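Local atomic coordinates of potential RNA-dependent RNA polymerase (Human picobirnavirus, PDB entry 5I62), a protein that catalyses RNA-directed RNA synthesis from ribonucleoside triphosphates and probably serves both transcription and replication of the viral double-stranded RNA genome. Residues Y11-N16 and S144-S148; R150-V154 and F208-I212; T444-L448 and D471-G476. All coordinates share one frame; numbering follows the deposited sequence.

Interaction 1: Y11-N16 and S144-S148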
ATOM      1  N   TYR A  11      23.563 -15.710  -5.133  1.00 17.31           N
ATOM      2  CA  TYR A  11      22.346 -14.972  -4.830  1.00 16.33           C
ATOM      3  C   TYR A  11      21.095 -15.764  -5.166  1.00 17.16           C
ATOM      4  O   TYR A  11      20.080 -15.637  -4.477  1.00 17.40           O
ATOM      5  CB  TYR A  11      22.322 -13.654  -5.606  1.00 15.06           C
ATOM      6  CG  TYR A  11      23.356 -12.659  -5.145  1.00 17.45           C
ATOM      7  CD1 TYR A  11      24.667 -12.739  -5.579  1.00 17.56           C
ATOM      8  CD2 TYR A  11      23.008 -11.622  -4.280  1.00 16.71           C
ATOM      9  CE1 TYR A  11      25.620 -11.822  -5.149  1.00 20.57           C
ATOM     10  CE2 TYR A  11      23.947 -10.702  -3.856  1.00 17.45           C
ATOM     11  CZ  TYR A  11      25.249 -10.808  -4.289  1.00 20.83           C
ATOM     12  OH  TYR A  11      26.190  -9.892  -3.861  1.00 22.09           O
ATOM     13  N   PHE A  12      21.139 -16.581  -6.223  1.00 17.57           N
ATOM     14  CA  PHE A  12      19.975 -17.347  -6.639  1.00 16.13           C
ATOM     15  C   PHE A  12      20.340 -18.797  -6.883  1.00 15.64           C
ATOM     16  O   PHE A  12      21.450 -19.119  -7.299  1.00 17.20           O
ATOM     17  CB  PHE A  12      19.333 -16.759  -7.887  1.00 17.58           C
ATOM     18  CG  PHE A  12      18.818 -15.374  -7.677  1.00 17.25           C
ATOM     19  CD1 PHE A  12      17.559 -15.176  -7.130  1.00 19.78           C
ATOM     20  CD2 PHE A  12      19.625 -14.282  -7.920  1.00 19.50           C
ATOM     21  CE1 PHE A  12      17.086 -13.906  -6.889  1.00 17.58           C
ATOM     22  CE2 PHE A  12      19.154 -12.987  -7.670  1.00 18.78           C
ATOM     23  CZ  PHE A  12      17.888 -12.815  -7.157  1.00 17.25           C
ATOM     24  N   ASN A  13      19.374 -19.655  -6.621  1.00 18.64           N
ATOM     25  CA  ASN A  13      19.497 -21.085  -6.860  1.00 20.14           C
ATOM     26  C   ASN A  13      19.414 -21.300  -8.366  1.00 20.41           C
ATOM     27  O   ASN A  13      18.364 -21.073  -8.967  1.00 23.37           O
ATOM     28  CB  ASN A  13      18.384 -21.808  -6.110  1.00 18.16           C
ATOM     29  CG  ASN A  13      18.528 -23.319  -6.150  1.00 20.98           C
ATOM     30  OD1 ASN A  13      19.607 -23.864  -5.906  1.00 22.25           O
ATOM     31  ND2 ASN A  13      17.433 -23.997  -6.442  1.00 18.83           N
ATOM     32  N   ILE A  14      20.542 -21.673  -8.990  1.00 22.23           N
ATOM     33  CA  ILE A  14      20.702 -21.742 -10.467  1.00 22.58           C
ATOM     34  C   ILE A  14      21.020 -23.196 -10.839  1.00 26.82           C
ATOM     35  O   ILE A  14      21.908 -23.788 -10.234  1.00 25.22           O
ATOM     36  CB  ILE A  14      21.848 -20.788 -10.971  1.00 21.54           C
ATOM     37  CG1 ILE A  14      21.563 -19.316 -10.644  1.00 24.05           C
ATOM     38  CG2 ILE A  14      22.132 -20.939 -12.467  1.00 25.41           C
ATOM     39  CD1 ILE A  14      20.212 -18.810 -11.121  1.00 21.99           C
ATOM     40  N   PRO A  15      20.344 -23.752 -11.860  1.00 25.34           N
ATOM     41  CA  PRO A  15      19.464 -23.030 -12.783  1.00 22.62           C
ATOM     42  C   PRO A  15      18.048 -22.780 -12.257  1.00 23.47           C
ATOM     43  O   PRO A  15      17.571 -23.436 -11.330  1.00 26.46           O
ATOM     44  CB  PRO A  15      19.425 -23.949 -14.031  1.00 26.40           C
ATOM     45  CG  PRO A  15      20.183 -25.233 -13.635  1.00 28.25           C
ATOM     46  CD  PRO A  15      20.346 -25.199 -12.148  1.00 30.91           C
ATOM     47  N   ASN A  16      17.386 -21.801 -12.874  1.00 25.23           N
ATOM     48  CA  ASN A  16      16.014 -21.435 -12.524  1.00 25.21           C
ATOM     49  C   ASN A  16      15.384 -20.807 -13.752  1.00 25.71           C
ATOM     50  O   ASN A  16      15.482 -19.590 -13.963  1.00 21.62           O
ATOM     51  CB  ASN A  16      15.969 -20.464 -11.343  1.00 28.04           C
ATOM     52  CG  ASN A  16      14.562 -20.278 -10.793  1.00 28.67           C
ATOM     53  OD1 ASN A  16      13.575 -20.335 -11.531  1.00 33.32           O
ATOM     54  ND2 ASN A  16      14.461 -20.085  -9.483  1.00 34.04           N
ATOM     55  N   SER A 144      14.773 -14.205  -3.391  1.00 17.66           N
ATOM     56  CA  SER A 144      16.118 -14.736  -3.264  1.00 17.60           C
ATOM     57  C   SER A 144      16.189 -15.778  -2.130  1.00 15.40           C
ATOM     58  O   SER A 144      15.618 -15.548  -1.065  1.00 15.83           O
ATOM     59  CB  SER A 144      17.046 -13.534  -3.013  1.00 18.24           C
ATOM     60  OG  SER A 144      18.310 -13.893  -2.559  1.00 24.43           O
ATOM     61  N   PRO A 145      16.862 -16.933  -2.349  1.00 19.28           N
ATOM     62  CA  PRO A 145      17.513 -17.430  -3.565  1.00 16.99           C
ATOM     63  C   PRO A 145      16.676 -18.351  -4.469  1.00 16.84           C
ATOM     64  O   PRO A 145      17.035 -18.546  -5.633  1.00 18.76           O
ATOM     65  CB  PRO A 145      18.690 -18.233  -3.010  1.00 18.28           C
ATOM     66  CG  PRO A 145      18.087 -18.898  -1.821  1.00 17.21           C
ATOM     67  CD  PRO A 145      17.158 -17.812  -1.200  1.00 17.35           C
ATOM     68  N   TYR A 146      15.602 -18.933  -3.953  1.00 16.09           N
ATOM     69  CA  TYR A 146      14.899 -19.964  -4.712  1.00 18.94           C
ATOM     70  C   TYR A 146      13.903 -19.412  -5.718  1.00 21.30           C
ATOM     71  O   TYR A 146      13.616 -20.095  -6.701  1.00 20.00           O
ATOM     72  CB  TYR A 146      14.167 -20.928  -3.780  1.00 21.07           C
ATOM     73  CG  TYR A 146      15.120 -21.708  -2.899  1.00 20.54           C
ATOM     74  CD1 TYR A 146      15.991 -22.655  -3.449  1.00 20.81           C
ATOM     75  CD2 TYR A 146      15.151 -21.497  -1.529  1.00 18.57           C
ATOM     76  CE1 TYR A 146      16.877 -23.370  -2.642  1.00 21.02           C
ATOM     77  CE2 TYR A 146      16.033 -22.191  -0.717  1.00 19.22           C
ATOM     78  CZ  TYR A 146      16.891 -23.131  -1.284  1.00 21.16           C
ATOM     79  OH  TYR A 146      17.753 -23.821  -0.473  1.00 18.35           O
ATOM     80  N   PHE A 147      13.364 -18.215  -5.503  1.00 18.32           N
ATOM     81  CA  PHE A 147      12.392 -17.626  -6.433  1.00 21.93           C
ATOM     82  C   PHE A 147      11.267 -18.612  -6.776  1.00 21.26           C
ATOM     83  O   PHE A 147      10.918 -18.824  -7.940  1.00 23.50           O
ATOM     84  CB  PHE A 147      13.084 -17.127  -7.699  1.00 18.86           C
ATOM     85  CG  PHE A 147      12.362 -15.986  -8.373  1.00 25.22           C
ATOM     86  CD1 PHE A 147      12.449 -14.691  -7.870  1.00 23.65           C
ATOM     87  CD2 PHE A 147      11.594 -16.210  -9.508  1.00 25.10           C
ATOM     88  CE1 PHE A 147      11.773 -13.637  -8.496  1.00 24.52           C
ATOM     89  CE2 PHE A 147      10.926 -15.172 -10.131  1.00 24.24           C
ATOM     90  CZ  PHE A 147      11.021 -13.887  -9.630  1.00 26.12           C
ATOM     91  N   SER A 148      10.711 -19.229  -5.741  1.00 19.80           N
ATOM     92  CA  SER A 148       9.592 -20.150  -5.861  1.00 25.66           C
ATOM     93  C   SER A 148       8.458 -19.657  -4.981  1.00 23.81           C
ATOM     94  O   SER A 148       8.528 -18.577  -4.384  1.00 24.94           O
ATOM     95  CB  SER A 148       9.981 -21.580  -5.459  1.00 25.35           C
ATOM     96  OG  SER A 148      11.246 -21.915  -5.981  1.00 32.23           O
TER
HETATM   97  O   HOH W   1      14.933 -22.590  -7.167  1.00 21.20           O

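Interaction 2: R150-V154 and F208-I212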
ATOM      1  N   ARG A 150       6.710 -19.622  -1.559  1.00 25.21           N
ATOM      2  CA  ARG A 150       7.191 -19.790  -0.193  1.00 24.83           C
ATOM      3  C   ARG A 150       6.883 -21.180   0.346  1.00 29.69           C
ATOM      4  O   ARG A 150       7.731 -21.811   0.997  1.00 23.05           O
ATOM      5  CB  ARG A 150       6.550 -18.738   0.704  1.00 24.13           C
ATOM      6  CG  ARG A 150       7.156 -17.364   0.553  1.00 26.07           C
ATOM      7  CD  ARG A 150       6.292 -16.335   1.259  1.00 26.70           C
ATOM      8  NE  ARG A 150       6.940 -15.032   1.309  1.00 26.98           N
ATOM      9  CZ  ARG A 150       6.400 -13.951   1.870  1.00 26.79           C
ATOM     10  NH1 ARG A 150       5.202 -14.020   2.423  1.00 25.43           N
ATOM     11  NH2 ARG A 150       7.064 -12.808   1.876  1.00 24.00           N
ATOM     12  N   LYS A 151       5.663 -21.657   0.092  1.00 28.81           N
ATOM     13  CA  LYS A 151       5.211 -22.935   0.627  1.00 29.82           C
ATOM     14  C   LYS A 151       6.200 -24.047   0.293  1.00 26.72           C
ATOM     15  O   LYS A 151       6.483 -24.916   1.126  1.00 28.26           O
ATOM     16  CB  LYS A 151       3.824 -23.228   0.059  1.00 37.74           C
ATOM     17  CG  LYS A 151       3.058 -24.353   0.705  1.00 45.74           C
ATOM     18  CD  LYS A 151       1.727 -24.517  -0.016  1.00 50.98           C
ATOM     19  CE  LYS A 151       0.657 -25.037   0.929  1.00 63.09           C
ATOM     20  NZ  LYS A 151       0.075 -26.333   0.470  1.00 59.90           N
ATOM     21  N   ALA A 152       6.783 -23.989  -0.908  1.00 26.44           N
ATOM     22  CA  ALA A 152       7.665 -25.028  -1.412  1.00 23.40           C
ATOM     23  C   ALA A 152       9.038 -25.037  -0.749  1.00 27.05           C
ATOM     24  O   ALA A 152       9.744 -26.044  -0.839  1.00 24.66           O
ATOM     25  CB  ALA A 152       7.836 -24.858  -2.917  1.00 23.54           C
ATOM     26  N   VAL A 153       9.460 -23.943  -0.115  1.00 22.69           N
ATOM     27  CA  VAL A 153      10.854 -23.802   0.292  1.00 19.39           C
ATOM     28  C   VAL A 153      11.006 -23.531   1.785  1.00 21.07           C
ATOM     29  O   VAL A 153      12.103 -23.203   2.240  1.00 20.42           O
ATOM     30  CB  VAL A 153      11.569 -22.725  -0.547  1.00 24.97           C
ATOM     31  CG1 VAL A 153      11.635 -23.145  -2.018  1.00 22.80           C
ATOM     32  CG2 VAL A 153      10.869 -21.326  -0.378  1.00 19.64           C
ATOM     33  N   VAL A 154       9.934 -23.687   2.563  1.00 20.46           N
ATOM     34  CA  VAL A 154      10.001 -23.389   3.995  1.00 22.69           C
ATOM     35  C   VAL A 154      11.113 -24.194   4.657  1.00 26.46           C
ATOM     36  O   VAL A 154      11.938 -23.651   5.414  1.00 22.12           O
ATOM     37  CB  VAL A 154       8.646 -23.659   4.674  1.00 24.40           C
ATOM     38  CG1 VAL A 154       8.791 -23.604   6.176  1.00 25.43           C
ATOM     39  CG2 VAL A 154       7.599 -22.654   4.210  1.00 26.44           C
ATOM     40  N   PHE A 208      12.638 -14.405   1.150  1.00 14.39           N
ATOM     41  CA  PHE A 208      11.816 -15.040   2.173  1.00 16.44           C
ATOM     42  C   PHE A 208      12.482 -14.960   3.551  1.00 15.43           C
ATOM     43  O   PHE A 208      11.837 -14.601   4.541  1.00 16.26           O
ATOM     44  CB  PHE A 208      11.572 -16.504   1.748  1.00 16.45           C
ATOM     45  CG  PHE A 208      10.468 -17.225   2.502  1.00 17.43           C
ATOM     46  CD1 PHE A 208       9.524 -16.544   3.249  1.00 19.35           C
ATOM     47  CD2 PHE A 208      10.383 -18.628   2.440  1.00 18.19           C
ATOM     48  CE1 PHE A 208       8.519 -17.229   3.923  1.00 18.75           C
ATOM     49  CE2 PHE A 208       9.389 -19.310   3.120  1.00 19.50           C
ATOM     50  CZ  PHE A 208       8.455 -18.612   3.868  1.00 19.67           C
ATOM     51  N   ALA A 209      13.781 -15.287   3.629  1.00 15.52           N
ATOM     52  CA  ALA A 209      14.476 -15.286   4.918  1.00 16.69           C
ATOM     53  C   ALA A 209      14.450 -13.903   5.574  1.00 17.09           C
ATOM     54  O   ALA A 209      14.254 -13.788   6.794  1.00 14.71           O
ATOM     55  CB  ALA A 209      15.921 -15.770   4.754  1.00 14.25           C
ATOM     56  N   VAL A 210      14.654 -12.843   4.791  1.00 13.53           N
ATOM     57  CA  VAL A 210      14.593 -11.495   5.359  1.00 14.88           C
ATOM     58  C   VAL A 210      13.182 -11.191   5.845  1.00 15.80           C
ATOM     59  O   VAL A 210      12.992 -10.691   6.958  1.00 16.03           O
ATOM     60  CB  VAL A 210      15.075 -10.434   4.347  1.00 14.94           C
ATOM     61  CG1 VAL A 210      14.934  -8.997   4.951  1.00 14.16           C
ATOM     62  CG2 VAL A 210      16.517 -10.683   3.933  1.00 12.23           C
ATOM     63  N   ASN A 211      12.172 -11.483   5.016  1.00 16.41           N
ATOM     64  CA  ASN A 211      10.791 -11.205   5.403  1.00 15.63           C
ATOM     65  C   ASN A 211      10.394 -11.970   6.669  1.00 19.17           C
ATOM     66  O   ASN A 211       9.703 -11.426   7.535  1.00 16.71           O
ATOM     67  CB  ASN A 211       9.838 -11.536   4.254  1.00 18.92           C
ATOM     68  CG  ASN A 211       9.694 -10.400   3.257  1.00 21.08           C
ATOM     69  OD1 ASN A 211       9.966  -9.228   3.565  1.00 24.56           O
ATOM     70  ND2 ASN A 211       9.262 -10.735   2.067  1.00 20.22           N
ATOM     71  N   ILE A 212      10.814 -13.234   6.797  1.00 15.56           N
ATOM     72  CA  ILE A 212      10.569 -13.975   8.039  1.00 16.51           C
ATOM     73  C   ILE A 212      11.169 -13.242   9.240  1.00 16.63           C
ATOM     74  O   ILE A 212      10.507 -13.038  10.265  1.00 19.53           O
ATOM     75  CB  ILE A 212      11.129 -15.408   7.936  1.00 20.26           C
ATOM     76  CG1 ILE A 212      10.396 -16.206   6.863  1.00 19.44           C
ATOM     77  CG2 ILE A 212      11.043 -16.109   9.303  1.00 19.97           C
ATOM     78  CD1 ILE A 212      11.082 -17.561   6.531  1.00 18.21           C
TER

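Interaction 3: T444-L448 and D471-G476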
ATOM      1  N   THR A 444     -15.368 -12.312 -12.042  1.00 24.29           N
ATOM      2  CA  THR A 444     -16.483 -11.802 -11.255  1.00 24.96           C
ATOM      3  C   THR A 444     -16.064 -11.470  -9.828  1.00 25.61           C
ATOM      4  O   THR A 444     -16.531 -10.478  -9.255  1.00 22.37           O
ATOM      5  CB  THR A 444     -17.630 -12.815 -11.244  1.00 29.76           C
ATOM      6  OG1 THR A 444     -18.042 -13.081 -12.588  1.00 28.02           O
ATOM      7  CG2 THR A 444     -18.813 -12.272 -10.454  1.00 27.10           C
ATOM      8  N   LEU A 445     -15.213 -12.304  -9.227  1.00 23.14           N
ATOM      9  CA  LEU A 445     -14.726 -11.997  -7.888  1.00 26.00           C
ATOM     10  C   LEU A 445     -13.973 -10.671  -7.877  1.00 26.18           C
ATOM     11  O   LEU A 445     -14.114  -9.883  -6.940  1.00 21.12           O
ATOM     12  CB  LEU A 445     -13.836 -13.126  -7.374  1.00 27.07           C
ATOM     13  CG  LEU A 445     -14.598 -14.419  -7.050  1.00 30.53           C
ATOM     14  CD1 LEU A 445     -13.634 -15.532  -6.789  1.00 34.72           C
ATOM     15  CD2 LEU A 445     -15.493 -14.206  -5.831  1.00 36.99           C
ATOM     16  N   ARG A 446     -13.166 -10.412  -8.914  1.00 25.32           N
ATOM     17  CA  ARG A 446     -12.472  -9.131  -8.992  1.00 27.46           C
ATOM     18  C   ARG A 446     -13.465  -7.977  -9.111  1.00 21.81           C
ATOM     19  O   ARG A 446     -13.337  -6.974  -8.398  1.00 24.55           O
ATOM     20  CB  ARG A 446     -11.485  -9.124 -10.160  1.00 26.64           C
ATOM     21  CG  ARG A 446     -10.690  -7.812 -10.314  1.00 19.28           C
ATOM     22  CD  ARG A 446      -9.718  -7.888 -11.508  1.00 30.27           C
ATOM     23  NE  ARG A 446      -9.068  -6.597 -11.739  1.00 35.26           N
ATOM     24  CZ  ARG A 446      -9.569  -5.630 -12.502  1.00 29.16           C
ATOM     25  NH1 ARG A 446     -10.727  -5.807 -13.129  1.00 26.55           N
ATOM     26  NH2 ARG A 446      -8.921  -4.479 -12.623  1.00 31.64           N
ATOM     27  N   TYR A 447     -14.469  -8.110  -9.992  1.00 20.79           N
ATOM     28  CA  TYR A 447     -15.510  -7.086 -10.114  1.00 21.86           C
ATOM     29  C   TYR A 447     -16.121  -6.751  -8.758  1.00 22.47           C
ATOM     30  O   TYR A 447     -16.316  -5.575  -8.423  1.00 19.79           O
ATOM     31  CB  TYR A 447     -16.629  -7.543 -11.041  1.00 19.11           C
ATOM     32  CG  TYR A 447     -16.339  -7.627 -12.517  1.00 21.86           C
ATOM     33  CD1 TYR A 447     -15.263  -6.958 -13.095  1.00 19.15           C
ATOM     34  CD2 TYR A 447     -17.172  -8.382 -13.344  1.00 21.68           C
ATOM     35  CE1 TYR A 447     -15.032  -7.040 -14.459  1.00 22.78           C
ATOM     36  CE2 TYR A 447     -16.955  -8.470 -14.691  1.00 23.03           C
ATOM     37  CZ  TYR A 447     -15.882  -7.808 -15.250  1.00 26.45           C
ATOM     38  OH  TYR A 447     -15.676  -7.914 -16.608  1.00 24.94           O
ATOM     39  N   LEU A 448     -16.489  -7.784  -7.989  1.00 19.08           N
ATOM     40  CA  LEU A 448     -17.161  -7.551  -6.710  1.00 21.60           C
ATOM     41  C   LEU A 448     -16.249  -6.825  -5.734  1.00 19.01           C
ATOM     42  O   LEU A 448     -16.690  -5.931  -5.007  1.00 22.04           O
ATOM     43  CB  LEU A 448     -17.626  -8.873  -6.101  1.00 20.44           C
ATOM     44  CG  LEU A 448     -18.629  -9.668  -6.943  1.00 22.65           C
ATOM     45  CD1 LEU A 448     -18.980 -10.988  -6.256  1.00 23.49           C
ATOM     46  CD2 LEU A 448     -19.872  -8.846  -7.194  1.00 24.07           C
ATOM     47  N   ASP A 471     -22.011  -6.716 -17.527  1.00 23.46           N
ATOM     48  CA  ASP A 471     -21.424  -8.030 -17.298  1.00 27.98           C
ATOM     49  C   ASP A 471     -22.345  -9.114 -17.839  1.00 27.64           C
ATOM     50  O   ASP A 471     -23.516  -9.197 -17.451  1.00 24.62           O
ATOM     51  CB  ASP A 471     -21.125  -8.251 -15.813  1.00 26.05           C
ATOM     52  CG  ASP A 471     -20.378  -9.552 -15.562  1.00 33.24           C
ATOM     53  OD1 ASP A 471     -19.927 -10.179 -16.546  1.00 32.38           O
ATOM     54  OD2 ASP A 471     -20.236  -9.954 -14.386  1.00 33.54           O
ATOM     55  N   LYS A 472     -21.808  -9.929 -18.753  1.00 28.06           N
ATOM     56  CA  LYS A 472     -22.548 -11.069 -19.293  1.00 35.98           C
ATOM     57  C   LYS A 472     -23.153 -11.913 -18.172  1.00 34.48           C
ATOM     58  O   LYS A 472     -24.347 -12.251 -18.202  1.00 29.57           O
ATOM     59  CB  LYS A 472     -21.612 -11.907 -20.168  1.00 35.67           C
ATOM     60  CG  LYS A 472     -22.245 -13.118 -20.859  1.00 47.48           C
ATOM     61  CD  LYS A 472     -23.699 -12.853 -21.269  1.00 53.90           C
ATOM     62  CE  LYS A 472     -24.376 -14.132 -21.772  1.00 58.08           C
ATOM     63  NZ  LYS A 472     -24.350 -15.245 -20.768  1.00 55.21           N
ATOM     64  N   THR A 473     -22.340 -12.252 -17.169  1.00 29.19           N
ATOM     65  CA  THR A 473     -22.755 -13.045 -16.017  1.00 32.79           C
ATOM     66  C   THR A 473     -23.440 -12.220 -14.934  1.00 28.81           C
ATOM     67  O   THR A 473     -23.743 -12.775 -13.876  1.00 28.60           O
ATOM     68  CB  THR A 473     -21.549 -13.756 -15.391  1.00 29.41           C
ATOM     69  OG1 THR A 473     -20.883 -12.856 -14.487  1.00 43.78           O
ATOM     70  CG2 THR A 473     -20.578 -14.195 -16.446  1.00 41.72           C
ATOM     71  N   ARG A 474     -23.649 -10.922 -15.159  1.00 25.99           N
ATOM     72  CA  ARG A 474     -24.395 -10.056 -14.245  1.00 24.54           C
ATOM     73  C   ARG A 474     -23.858 -10.120 -12.817  1.00 28.31           C
ATOM     74  O   ARG A 474     -24.611 -10.236 -11.844  1.00 24.90           O
ATOM     75  CB  ARG A 474     -25.887 -10.383 -14.292  1.00 29.71           C
ATOM     76  CG  ARG A 474     -26.509 -10.127 -15.652  1.00 32.15           C
ATOM     77  CD  ARG A 474     -27.727 -10.985 -15.882  1.00 41.92           C
ATOM     78  NE  ARG A 474     -28.825 -10.586 -15.011  1.00 44.88           N
ATOM     79  CZ  ARG A 474     -29.495 -11.411 -14.214  1.00 44.79           C
ATOM     80  NH1 ARG A 474     -29.198 -12.706 -14.182  1.00 42.96           N
ATOM     81  NH2 ARG A 474     -30.473 -10.935 -13.454  1.00 43.86           N
ATOM     82  N   LEU A 475     -22.529 -10.023 -12.699  1.00 22.96           N
ATOM     83  CA  LEU A 475     -21.845  -9.969 -11.407  1.00 27.15           C
ATOM     84  C   LEU A 475     -22.137 -11.205 -10.555  1.00 26.02           C
ATOM     85  O   LEU A 475     -22.218 -11.122  -9.334  1.00 28.17           O
ATOM     86  CB  LEU A 475     -22.217  -8.695 -10.640  1.00 20.70           C
ATOM     87  CG  LEU A 475     -21.901  -7.398 -11.395  1.00 23.77           C
ATOM     88  CD1 LEU A 475     -22.249  -6.154 -10.574  1.00 23.42           C
ATOM     89  CD2 LEU A 475     -20.436  -7.377 -11.830  1.00 26.33           C
ATOM     90  N   GLY A 476     -22.307 -12.360 -11.190  1.00 28.88           N
ATOM     91  CA  GLY A 476     -22.538 -13.600 -10.480  1.00 28.90           C
ATOM     92  C   GLY A 476     -23.989 -14.019 -10.397  1.00 30.84           C
ATOM     93  O   GLY A 476     -24.262 -15.190 -10.095  1.00 32.87           O
TER
HETATM   94  O   HOH W   2     -17.610  -9.294 -17.852  1.00 37.83           O

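Interaction 1: Y11-N16 and S144-S148
Phe-12 and Asn-13, in the loop between helices 5-11 and 17-28, lie along Pro-145 and Tyr-146 of a second loop, a contact that fastens the N-terminal region to what is probably the fingers of a right-hand polymerase fold. Hydrogen bonds run between the loops. Asn-13 N points almost straight at Pro-145 O (2.8 Å, 175° at the hydrogen). Ser-144 OG donates to Tyr-11 O (3.1 Å), lying within the carbonyl plane. Weaker CA-H...O contacts add to them, Phe-12 CA lying 3.3 Å from Pro-145 O, so that this one carbonyl oxygen serves two neighbouring residues. Asn-16 OD1 caps helix 17-28 through Leu-19 N.

Apolar packing flanks the backbone. The Phe-12 ring brings CE1 to 3.8 Å from Ser-144 CA; beyond, the ring reaches Val-183 and Leu-19. Pro-145 CG lies over one face of the neighbouring Tyr-146 ring, displaced toward its rim.

The amide of Asn-13 comes to the edge of the Tyr-146 ring. Asn-13 CG stands anti to the backbone N (chi1 -173°), which carries ND2 to 3.6 Å from Tyr-146 CD1 with the two planes 71° apart. There ND2 donates to a water (3.0 Å), which in turn donates to Tyr-146 O (2.9 Å).

Interaction 2: R150-V154 and F208-I212
Arg-150 and Phe-208 bring two helix starts together nearly at right angles: the local axes of 150-154 and 208-212 run at 87° and come no nearer than 12.2 Å. The closest CA atoms, those of Arg-150 and Phe-208, are 7.0 Å apart, so side chains, chiefly those of Arg-150 and Phe-208, fill the distance between the backbones. The first helix is only weakly bonded here, whereas Ile-212 N to Phe-208 O closes a regular turn in the second. Both helices belong to the probable fingers region of the polymerase.

The Phe-208 ring is the centre of the contact. Arg-150 lays its aliphatic stem over one face, with CG 3.5 Å from the ring centroid and only 7° off the normal, a well-centred CH-pi contact. Because the chain stays extended from CG to NE, the guanidinium continues onward nearly level with the ring, their planes 15° apart, and NE comes to 3.6 Å from Phe-208 CD1. On the opposite face Ile-212 CD1 sits 3.6 Å above the ring plane, displaced toward its rim. Val-154 CG2 meets the edge at CE2 of Phe-208 (3.9 Å), and Val-153 CG2 approaches CD2 of the same ring at an equal distance. Met-136 and Thr-157 also touch this ring. Farther out, the guanidinium presents its edge to the Asn-211 side chain, whose amide plane stands steeply to it.

The arginine thus divides its work: methylenes cover an aromatic face, while NH1 donates to Lys-137 O. Holding the stem on the ring and the head on a main-chain carbonyl should restrict rotation of the side chain, and the carbonyl probably offsets part of its charge.

Interaction 3: T444-L448 and D471-G476
Thr-444 on helix 441-451 faces Leu-475 in the loop after helix 460-469, their CA atoms 5.7 Å apart, where the loop makes a type I beta turn from Asp-471 to Arg-474 and then runs through three residues of positive phi, Arg-474 to Gly-476. The site lies among C-terminal helices that probably form the thumb of the right-hand polymerase fold.

Thr-444 OG1 lies beside the main-chain nitrogen (chi1 -58°), which leaves CG2 anti to that nitrogen and against the backbone of the loop, 3.5 Å from Leu-475 C and close to Gly-476 N. The hydroxyl is weakly held: Thr-473 OG1 is 3.4 Å from Thr-444 OG1, and Glu-440 O, just ahead of the helix, offers a competing weak bond.

Leu-475 supplies the apolar part. Its CD2 packs 3.7 Å from CD2 of Tyr-447, the two side chains crossing at about a right angle, while its CB meets Leu-448 CD2. Leu-530 of helix 525-532 touches both leucines, bringing the last helix of the chain into the same core.

Asp-471 organises the turn through its carboxylate. Its OD1 takes a weak bond from Thr-473 N, as in an Asx turn. Its OD2 accepts Leu-475 N (2.8 Å) and Thr-473 OG1 (3.0 Å) from the same face of the carboxylate, a double grip that would hold the group's rotation. So fixed, the carboxylate meets the edge of the Tyr-447 ring almost perpendicularly, planes 84° apart, with OD2 3.6 Å from Tyr-447 CD2. A water spans the polar ends of this pair, 2.7 Å from Tyr-447 OH and donating to Asp-471 OD1.

Interactions 1 and 2 are neighbours, their centres 12 Å apart. The loop 144-148 leads almost directly into helix 150-157, and the two contacts touch where Val-153 CG1 packs 3.8 Å from Tyr-146 CB, so the N-terminal loop and helix 208-228 are tied to successive parts of one chain stretch. Interaction 3 is remote, its centre 38 Å from interaction 1 and 34 Å from interaction 2, with nearest atoms about 21 and 19 Å away. This matches a probable fingers-thumb separation. None of the segments belongs to the sheet of strands 257-261, 355-357, 360-363 and 390-392, the probable palm, where polymerases of this class carry the aspartates of their catalytic centre.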